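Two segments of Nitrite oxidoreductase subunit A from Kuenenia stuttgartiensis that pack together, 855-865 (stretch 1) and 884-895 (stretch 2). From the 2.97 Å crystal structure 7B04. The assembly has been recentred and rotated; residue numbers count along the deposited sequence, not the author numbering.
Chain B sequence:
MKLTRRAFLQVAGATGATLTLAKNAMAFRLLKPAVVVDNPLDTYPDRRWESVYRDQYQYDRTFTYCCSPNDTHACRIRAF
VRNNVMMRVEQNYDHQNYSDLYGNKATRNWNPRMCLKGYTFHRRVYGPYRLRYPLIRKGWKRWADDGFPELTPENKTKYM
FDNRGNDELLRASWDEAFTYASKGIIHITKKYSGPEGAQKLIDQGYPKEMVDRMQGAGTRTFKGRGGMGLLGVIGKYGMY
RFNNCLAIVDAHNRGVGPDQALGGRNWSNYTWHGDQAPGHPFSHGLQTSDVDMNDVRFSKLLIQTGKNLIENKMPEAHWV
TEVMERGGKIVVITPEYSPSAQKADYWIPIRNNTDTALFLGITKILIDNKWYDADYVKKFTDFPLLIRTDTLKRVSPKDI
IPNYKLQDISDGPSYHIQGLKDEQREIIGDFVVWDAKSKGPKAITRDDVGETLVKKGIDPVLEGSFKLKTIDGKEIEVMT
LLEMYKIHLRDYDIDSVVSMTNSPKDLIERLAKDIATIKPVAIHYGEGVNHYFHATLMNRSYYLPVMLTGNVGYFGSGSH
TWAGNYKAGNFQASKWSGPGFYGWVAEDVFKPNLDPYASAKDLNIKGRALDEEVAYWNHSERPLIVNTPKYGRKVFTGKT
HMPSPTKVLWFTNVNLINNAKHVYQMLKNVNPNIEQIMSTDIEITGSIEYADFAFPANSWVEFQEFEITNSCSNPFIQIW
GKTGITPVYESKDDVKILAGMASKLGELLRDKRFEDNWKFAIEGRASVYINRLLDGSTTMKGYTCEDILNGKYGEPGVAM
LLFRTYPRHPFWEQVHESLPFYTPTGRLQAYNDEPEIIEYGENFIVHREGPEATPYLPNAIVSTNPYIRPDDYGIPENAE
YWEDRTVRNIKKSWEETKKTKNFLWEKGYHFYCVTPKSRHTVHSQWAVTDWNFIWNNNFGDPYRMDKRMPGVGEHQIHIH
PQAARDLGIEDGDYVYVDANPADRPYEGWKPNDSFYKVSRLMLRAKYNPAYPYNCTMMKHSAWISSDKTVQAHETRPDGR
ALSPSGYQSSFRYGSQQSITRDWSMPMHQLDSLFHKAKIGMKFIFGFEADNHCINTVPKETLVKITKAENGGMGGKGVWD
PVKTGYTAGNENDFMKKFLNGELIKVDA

Stretch 1 855-865: PYLPNAIVSTN
Stretch 2 (884-895) DRTVRNIKKSWE

Two short parallel strands, running through Ile861-Val862 and Lys891-Lys892, organise this contact, their axes 4.7 Å apart at closest approach and their directions 37° apart. Ile861 lies beside Lys891 (CA to CA 4.5 Å) and Val862 beside Lys892 (CA to CA 5.2 Å). The bonding follows the parallel rule: Ile861 N donates to Ile890 O at 2.9 Å, Lys892 N to Ile861 O at 2.7 Å, and Ser863 N to Lys892 O at 2.9 Å. Each strand thus reaches across in turn, and Val862 CA adds a CA-H...O contact to Lys892 O at 3.1 Å.

Strand alternation sorts the side chains. Ile861 and Lys891 share one face. Ile861, chi1 m and chi2 t (phi/psi -94/112), brings CD1 to 4.1 Å from Asn889 CB. Lys891 is t, t, p, t from an extended backbone (-81/139); the single p at chi3 bends an otherwise straight chain, which runs past Ser863 O (3.1 Å from Lys891 CG) so that NZ donates to Asn865 O at 2.7 Å. Asn865 N in turn donates to Ser863 OG at 3.0 Å, a bond made with the serine at chi1 t.

Val862 and Lys892 occupy the other face. Val862 is t, and its CG1 packs 3.5 Å from Trp894 CB. Lys892 (t, t, m, m) sets CE 4.2 Å from Leu857 CD2. Trp894, chi1 t and chi2 -121°, points its edge toward the face of Tyr856, which is m with chi2 99°; the planes meet at 76°, the centroids of the tyrosine ring and the six-membered ring are 5.9 Å apart, and Tyr856 CE1 lies 4.3 Å from Trp894 CH2.

Before the strand, a type II turn runs from Leu857 to Ala860, with Pro858 at -63/134 and Asn859 at the left-handed 62/33. Asn859 points toward the second stretch, and its t rotamer with chi2 -2° carries ND2 to Arg885 O, a 3.0 Å hydrogen bond onto the helix that starts before 884; ND2 is also 2.9 Å from Thr886 O. Arg885 (m, t, m) lays CD 4.0 Å from Pro858 CB. Arg888 leaves its CA sideways, but t, t, m brings its end nearer: NH1 comes 3.0 Å from Pro858 O, which lies near the guanidinium plane, and 3.9 Å from Leu857 CD1.

Ser893, chi1 p, occupies the N-cap of the next helix and caps a backbone N just beyond the stretch, while its CB touches Thr864 CG2 at 3.5 Å.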

ATOM      1  N   PRO B 855     -24.138   4.332  20.822  1.00 49.52           N
ATOM      2  CA  PRO B 855     -24.255   4.884  22.180  1.00 49.55           C
ATOM      3  C   PRO B 855     -25.582   4.577  22.855  1.00 52.68           C
ATOM      4  O   PRO B 855     -25.674   4.702  24.084  1.00 47.30           O
ATOM      5  CB  PRO B 855     -24.097   6.400  21.960  1.00 46.35           C
ATOM      6  CG  PRO B 855     -23.515   6.542  20.578  1.00 51.53           C
ATOM      7  CD  PRO B 855     -24.075   5.392  19.806  1.00 51.09           C
ATOM      8  N   TYR B 856     -26.605   4.201  22.096  1.00 45.04           N
ATOM      9  CA  TYR B 856     -27.962   3.962  22.566  1.00 42.67           C
ATOM     10  C   TYR B 856     -28.216   2.460  22.726  1.00 45.41           C
ATOM     11  O   TYR B 856     -27.289   1.643  22.670  1.00 50.11           O
ATOM     12  CB  TYR B 856     -28.962   4.653  21.639  1.00 43.95           C
ATOM     13  CG  TYR B 856     -28.588   6.096  21.375  1.00 53.73           C
ATOM     14  CD1 TYR B 856     -27.924   6.458  20.212  1.00 54.77           C
ATOM     15  CD2 TYR B 856     -28.865   7.091  22.309  1.00 57.22           C
ATOM     16  CE1 TYR B 856     -27.569   7.771  19.972  1.00 56.53           C
ATOM     17  CE2 TYR B 856     -28.509   8.408  22.077  1.00 60.97           C
ATOM     18  CZ  TYR B 856     -27.860   8.740  20.904  1.00 59.64           C
ATOM     19  OH  TYR B 856     -27.496  10.044  20.650  1.00 58.48           O
ATOM     20  N   LEU B 857     -29.482   2.106  22.949  1.00 46.80           N
ATOM     21  CA  LEU B 857     -29.867   0.721  23.176  1.00 42.43           C
ATOM     22  C   LEU B 857     -29.380  -0.174  22.036  1.00 47.82           C
ATOM     23  O   LEU B 857     -29.647   0.121  20.863  1.00 49.40           O
ATOM     24  CB  LEU B 857     -31.387   0.603  23.293  1.00 41.85           C
ATOM     25  CG  LEU B 857     -31.920  -0.766  23.725  1.00 51.07           C
ATOM     26  CD1 LEU B 857     -31.640  -1.003  25.199  1.00 47.19           C
ATOM     27  CD2 LEU B 857     -33.406  -0.909  23.417  1.00 43.34           C
ATOM     28  N   PRO B 858     -28.668  -1.258  22.339  1.00 45.35           N
ATOM     29  CA  PRO B 858     -28.162  -2.138  21.278  1.00 43.22           C
ATOM     30  C   PRO B 858     -29.293  -2.777  20.485  1.00 43.08           C
ATOM     31  O   PRO B 858     -30.268  -3.277  21.053  1.00 45.53           O
ATOM     32  CB  PRO B 858     -27.354  -3.185  22.051  1.00 38.29           C
ATOM     33  CG  PRO B 858     -26.991  -2.516  23.333  1.00 38.09           C
ATOM     34  CD  PRO B 858     -28.165  -1.648  23.666  1.00 46.63           C
ATOM     35  N   ASN B 859     -29.156  -2.745  19.160  1.00 45.76           N
ATOM     36  CA  ASN B 859     -30.048  -3.460  18.248  1.00 45.53           C
ATOM     37  C   ASN B 859     -31.491  -2.971  18.351  1.00 48.61           C
ATOM     38  O   ASN B 859     -32.433  -3.746  18.172  1.00 51.53           O
ATOM     39  CB  ASN B 859     -29.974  -4.972  18.474  1.00 40.76           C
ATOM     40  CG  ASN B 859     -30.313  -5.759  17.229  1.00 42.98           C
ATOM     41  OD1 ASN B 859     -30.635  -5.183  16.192  1.00 40.77           O
ATOM     42  ND2 ASN B 859     -30.240  -7.080  17.322  1.00 47.09           N
ATOM     43  N   ALA B 860     -31.678  -1.686  18.634  1.00 44.93           N
ATOM     44  CA  ALA B 860     -33.020  -1.129  18.723  1.00 47.71           C
ATOM     45  C   ALA B 860     -33.533  -0.762  17.338  1.00 51.98           C
ATOM     46  O   ALA B 860     -32.778  -0.289  16.484  1.00 58.42           O
ATOM     47  CB  ALA B 860     -33.029   0.099  19.634  1.00 42.84           C
ATOM     48  N   ILE B 861     -34.828  -0.976  17.121  1.00 51.51           N
ATOM     49  CA  ILE B 861     -35.470  -0.645  15.853  1.00 48.40           C
ATOM     50  C   ILE B 861     -36.072   0.747  15.985  1.00 51.67           C
ATOM     51  O   ILE B 861     -37.030   0.951  16.734  1.00 56.36           O
ATOM     52  CB  ILE B 861     -36.538  -1.677  15.474  1.00 48.36           C
ATOM     53  CG1 ILE B 861     -35.930  -3.078  15.415  1.00 42.95           C
ATOM     54  CG2 ILE B 861     -37.179  -1.310  14.142  1.00 42.76           C
ATOM     55  CD1 ILE B 861     -36.950  -4.185  15.287  1.00 48.03           C
ATOM     56  N   VAL B 862     -35.514   1.706  15.250  1.00 49.22           N
ATOM     57  CA  VAL B 862     -35.952   3.095  15.319  1.00 53.04           C
ATOM     58  C   VAL B 862     -37.064   3.267  14.288  1.00 55.62           C
ATOM     59  O   VAL B 862     -36.803   3.493  13.105  1.00 57.06           O
ATOM     60  CB  VAL B 862     -34.794   4.067  15.086  1.00 58.15           C
ATOM     61  CG1 VAL B 862     -35.309   5.490  14.957  1.00 57.94           C
ATOM     62  CG2 VAL B 862     -33.789   3.968  16.225  1.00 53.36           C
ATOM     63  N   SER B 863     -38.310   3.159  14.746  1.00 61.96           N
ATOM     64  CA  SER B 863     -39.479   3.359  13.899  1.00 64.91           C
ATOM     65  C   SER B 863     -40.725   3.362  14.772  1.00 61.11           C
ATOM     66  O   SER B 863     -40.730   2.822  15.882  1.00 61.29           O
ATOM     67  CB  SER B 863     -39.595   2.278  12.818  1.00 58.38           C
ATOM     68  OG  SER B 863     -40.737   2.490  12.005  1.00 54.33           O
ATOM     69  N   THR B 864     -41.780   4.000  14.259  1.00 57.94           N
ATOM     70  CA  THR B 864     -43.111   3.932  14.852  1.00 51.53           C
ATOM     71  C   THR B 864     -44.114   3.289  13.907  1.00 54.62           C
ATOM     72  O   THR B 864     -45.319   3.310  14.189  1.00 58.98           O
ATOM     73  CB  THR B 864     -43.609   5.324  15.257  1.00 44.28           C
ATOM     74  OG1 THR B 864     -43.700   6.160  14.098  1.00 51.27           O
ATOM     75  CG2 THR B 864     -42.669   5.955  16.258  1.00 43.25           C
ATOM     76  N   ASN B 865     -43.651   2.741  12.792  1.00 53.68           N
ATOM     77  CA  ASN B 865     -44.521   2.123  11.804  1.00 55.65           C
ATOM     78  C   ASN B 865     -45.342   1.012  12.448  1.00 62.36           C
ATOM     79  O   ASN B 865     -44.761   0.057  12.987  1.00 57.37           O
ATOM     80  CB  ASN B 865     -43.681   1.567  10.655  1.00 59.38           C
ATOM     81  CG  ASN B 865     -44.518   1.154   9.458  1.00 62.28           C
ATOM     82  OD1 ASN B 865     -45.742   1.275   9.467  1.00 66.99           O
ATOM     83  ND2 ASN B 865     -43.855   0.663   8.417  1.00 61.11           N
ATOM     84  N   ASP B 884     -27.918 -12.385  23.549  1.00 49.66           N
ATOM     85  CA  ASP B 884     -29.206 -11.770  23.855  1.00 40.76           C
ATOM     86  C   ASP B 884     -29.400 -10.505  23.033  1.00 40.48           C
ATOM     87  O   ASP B 884     -30.477 -10.282  22.467  1.00 43.59           O
ATOM     88  CB  ASP B 884     -29.307 -11.459  25.349  1.00 42.23           C
ATOM     89  CG  ASP B 884     -29.373 -12.710  26.207  1.00 45.35           C
ATOM     90  OD1 ASP B 884     -29.885 -13.739  25.727  1.00 46.75           O
ATOM     91  OD2 ASP B 884     -28.915 -12.660  27.368  1.00 41.60           O
ATOM     92  N   ARG B 885     -28.363  -9.666  22.954  1.00 44.43           N
ATOM     93  CA  ARG B 885     -28.454  -8.430  22.187  1.00 43.50           C
ATOM     94  C   ARG B 885     -28.621  -8.712  20.702  1.00 46.34           C
ATOM     95  O   ARG B 885     -29.172  -7.882  19.969  1.00 42.69           O
ATOM     96  CB  ARG B 885     -27.200  -7.584  22.409  1.00 41.23           C
ATOM     97  CG  ARG B 885     -27.032  -7.036  23.814  1.00 44.36           C
ATOM     98  CD  ARG B 885     -25.701  -6.304  23.953  1.00 43.88           C
ATOM     99  NE  ARG B 885     -24.588  -7.219  24.196  1.00 46.05           N
ATOM    100  CZ  ARG B 885     -23.325  -6.966  23.865  1.00 44.77           C
ATOM    101  NH1 ARG B 885     -23.009  -5.825  23.268  1.00 48.06           N
ATOM    102  NH2 ARG B 885     -22.376  -7.855  24.128  1.00 44.88           N
ATOM    103  N   THR B 886     -28.146  -9.872  20.246  1.00 44.88           N
ATOM    104  CA  THR B 886     -28.214 -10.212  18.831  1.00 41.81           C
ATOM    105  C   THR B 886     -29.652 -10.328  18.340  1.00 46.45           C
ATOM    106  O   THR B 886     -29.944  -9.990  17.186  1.00 47.70           O
ATOM    107  CB  THR B 886     -27.461 -11.521  18.582  1.00 45.37           C
ATOM    108  OG1 THR B 886     -26.101 -11.384  19.013  1.00 42.10           O
ATOM    109  CG2 THR B 886     -27.485 -11.880  17.113  1.00 46.17           C
ATOM    110  N   VAL B 887     -30.567 -10.785  19.195  1.00 53.97           N
ATOM    111  CA  VAL B 887     -31.918 -11.125  18.776  1.00 50.91           C
ATOM    112  C   VAL B 887     -32.976 -10.240  19.427  1.00 44.41           C
ATOM    113  O   VAL B 887     -34.170 -10.484  19.247  1.00 49.65           O
ATOM    114  CB  VAL B 887     -32.221 -12.614  19.032  1.00 43.97           C
ATOM    115  CG1 VAL B 887     -31.343 -13.492  18.154  1.00 41.22           C
ATOM    116  CG2 VAL B 887     -32.014 -12.953  20.496  1.00 48.00           C
ATOM    117  N   ARG B 888     -32.576  -9.215  20.176  1.00 40.72           N
ATOM    118  CA  ARG B 888     -33.556  -8.312  20.783  1.00 46.28           C
ATOM    119  C   ARG B 888     -34.107  -7.387  19.703  1.00 43.73           C
ATOM    120  O   ARG B 888     -33.482  -6.386  19.345  1.00 47.24           O
ATOM    121  CB  ARG B 888     -32.939  -7.511  21.926  1.00 49.03           C
ATOM    122  CG  ARG B 888     -33.993  -6.796  22.762  1.00 45.00           C
ATOM    123  CD  ARG B 888     -33.443  -5.636  23.579  1.00 46.15           C
ATOM    124  NE  ARG B 888     -32.429  -6.036  24.548  1.00 50.55           N
ATOM    125  CZ  ARG B 888     -31.212  -5.506  24.611  1.00 51.63           C
ATOM    126  NH1 ARG B 888     -30.855  -4.554  23.759  1.00 49.66           N
ATOM    127  NH2 ARG B 888     -30.353  -5.924  25.528  1.00 47.89           N
ATOM    128  N   ASN B 889     -35.287  -7.725  19.180  1.00 42.36           N
ATOM    129  CA  ASN B 889     -35.944  -6.938  18.137  1.00 49.71           C
ATOM    130  C   ASN B 889     -37.061  -6.114  18.775  1.00 51.60           C
ATOM    131  O   ASN B 889     -38.231  -6.494  18.779  1.00 56.70           O
ATOM    132  CB  ASN B 889     -36.474  -7.853  17.037  1.00 43.10           C
ATOM    133  CG  ASN B 889     -35.370  -8.605  16.322  1.00 45.98           C
ATOM    134  OD1 ASN B 889     -34.336  -8.033  15.978  1.00 53.16           O
ATOM    135  ND2 ASN B 889     -35.581  -9.898  16.100  1.00 43.05           N
ATOM    136  N   ILE B 890     -36.682  -4.964  19.324  1.00 44.73           N
ATOM    137  CA  ILE B 890     -37.613  -4.066  20.001  1.00 48.43           C
ATOM    138  C   ILE B 890     -37.794  -2.814  19.153  1.00 49.66           C
ATOM    139  O   ILE B 890     -36.818  -2.125  18.829  1.00 47.37           O
ATOM    140  CB  ILE B 890     -37.135  -3.709  21.416  1.00 43.27           C
ATOM    141  CG1 ILE B 890     -37.345  -4.898  22.355  1.00 46.23           C
ATOM    142  CG2 ILE B 890     -37.873  -2.486  21.936  1.00 41.63           C
ATOM    143  CD1 ILE B 890     -36.887  -4.648  23.769  1.00 42.61           C
ATOM    144  N   LYS B 891     -39.042  -2.523  18.794  1.00 49.14           N
ATOM    145  CA  LYS B 891     -39.360  -1.296  18.081  1.00 44.69           C
ATOM    146  C   LYS B 891     -39.454  -0.137  19.068  1.00 47.64           C
ATOM    147  O   LYS B 891     -40.001  -0.279  20.165  1.00 50.81           O
ATOM    148  CB  LYS B 891     -40.674  -1.451  17.315  1.00 47.81           C
ATOM    149  CG  LYS B 891     -41.080  -0.241  16.494  1.00 53.69           C
ATOM    150  CD  LYS B 891     -42.251  -0.562  15.578  1.00 63.22           C
ATOM    151  CE  LYS B 891     -43.540  -0.751  16.366  1.00 55.39           C
ATOM    152  NZ  LYS B 891     -44.711  -0.987  15.474  1.00 61.60           N
ATOM    153  N   LYS B 892     -38.909   1.012  18.672  1.00 53.56           N
ATOM    154  CA  LYS B 892     -38.851   2.177  19.543  1.00 49.37           C
ATOM    155  C   LYS B 892     -38.719   3.423  18.680  1.00 57.04           C
ATOM    156  O   LYS B 892     -38.045   3.395  17.649  1.00 63.75           O
ATOM    157  CB  LYS B 892     -37.683   2.070  20.531  1.00 45.13           C
ATOM    158  CG  LYS B 892     -37.762   3.035  21.703  1.00 49.85           C
ATOM    159  CD  LYS B 892     -36.622   2.800  22.684  1.00 51.25           C
ATOM    160  CE  LYS B 892     -36.799   1.496  23.446  1.00 46.21           C
ATOM    161  NZ  LYS B 892     -37.922   1.564  24.420  1.00 45.34           N
ATOM    162  N   SER B 893     -39.359   4.509  19.103  1.00 50.84           N
ATOM    163  CA  SER B 893     -39.286   5.744  18.334  1.00 55.04           C
ATOM    164  C   SER B 893     -37.918   6.395  18.495  1.00 55.08           C
ATOM    165  O   SER B 893     -37.183   6.129  19.448  1.00 52.38           O
ATOM    166  CB  SER B 893     -40.377   6.721  18.775  1.00 48.97           C
ATOM    167  OG  SER B 893     -40.072   7.293  20.036  1.00 56.84           O
ATOM    168  N   TRP B 894     -37.580   7.265  17.537  1.00 51.44           N
ATOM    169  CA  TRP B 894     -36.267   7.907  17.577  1.00 51.07           C
ATOM    170  C   TRP B 894     -36.132   8.808  18.795  1.00 57.98           C
ATOM    171  O   TRP B 894     -35.061   8.882  19.407  1.00 62.14           O
ATOM    172  CB  TRP B 894     -35.993   8.696  16.300  1.00 56.73           C
ATOM    173  CG  TRP B 894     -34.774   9.571  16.442  1.00 58.45           C
ATOM    174  CD1 TRP B 894     -34.723  10.927  16.310  1.00 57.20           C
ATOM    175  CD2 TRP B 894     -33.431   9.149  16.757  1.00 55.68           C
ATOM    176  NE1 TRP B 894     -33.441  11.375  16.514  1.00 57.20           N
ATOM    177  CE2 TRP B 894     -32.630  10.305  16.789  1.00 52.40           C
ATOM    178  CE3 TRP B 894     -32.833   7.909  17.008  1.00 54.83           C
ATOM    179  CZ2 TRP B 894     -31.261  10.263  17.060  1.00 53.58           C
ATOM    180  CZ3 TRP B 894     -31.470   7.871  17.282  1.00 56.05           C
ATOM    181  CH2 TRP B 894     -30.702   9.040  17.306  1.00 57.87           C
ATOM    182  N   GLU B 895     -37.212   9.491  19.170  1.00 59.27           N
ATOM    183  CA  GLU B 895     -37.162  10.387  20.323  1.00 59.38           C
ATOM    184  C   GLU B 895     -36.959   9.600  21.608  1.00 59.57           C
ATOM    185  O   GLU B 895     -36.223  10.029  22.503  1.00 57.40           O
ATOM    186  CB  GLU B 895     -38.453  11.207  20.382  1.00 59.39           C
ATOM    187  CG  GLU B 895     -38.635  12.088  21.615  1.00 65.77           C
ATOM    188  CD  GLU B 895     -37.441  12.972  21.896  0.67 71.23           C
ATOM    189  OE1 GLU B 895     -37.073  13.766  21.006  0.96 73.87           O
ATOM    190  OE2 GLU B 895     -36.877  12.879  23.007  1.00 61.86           O
TER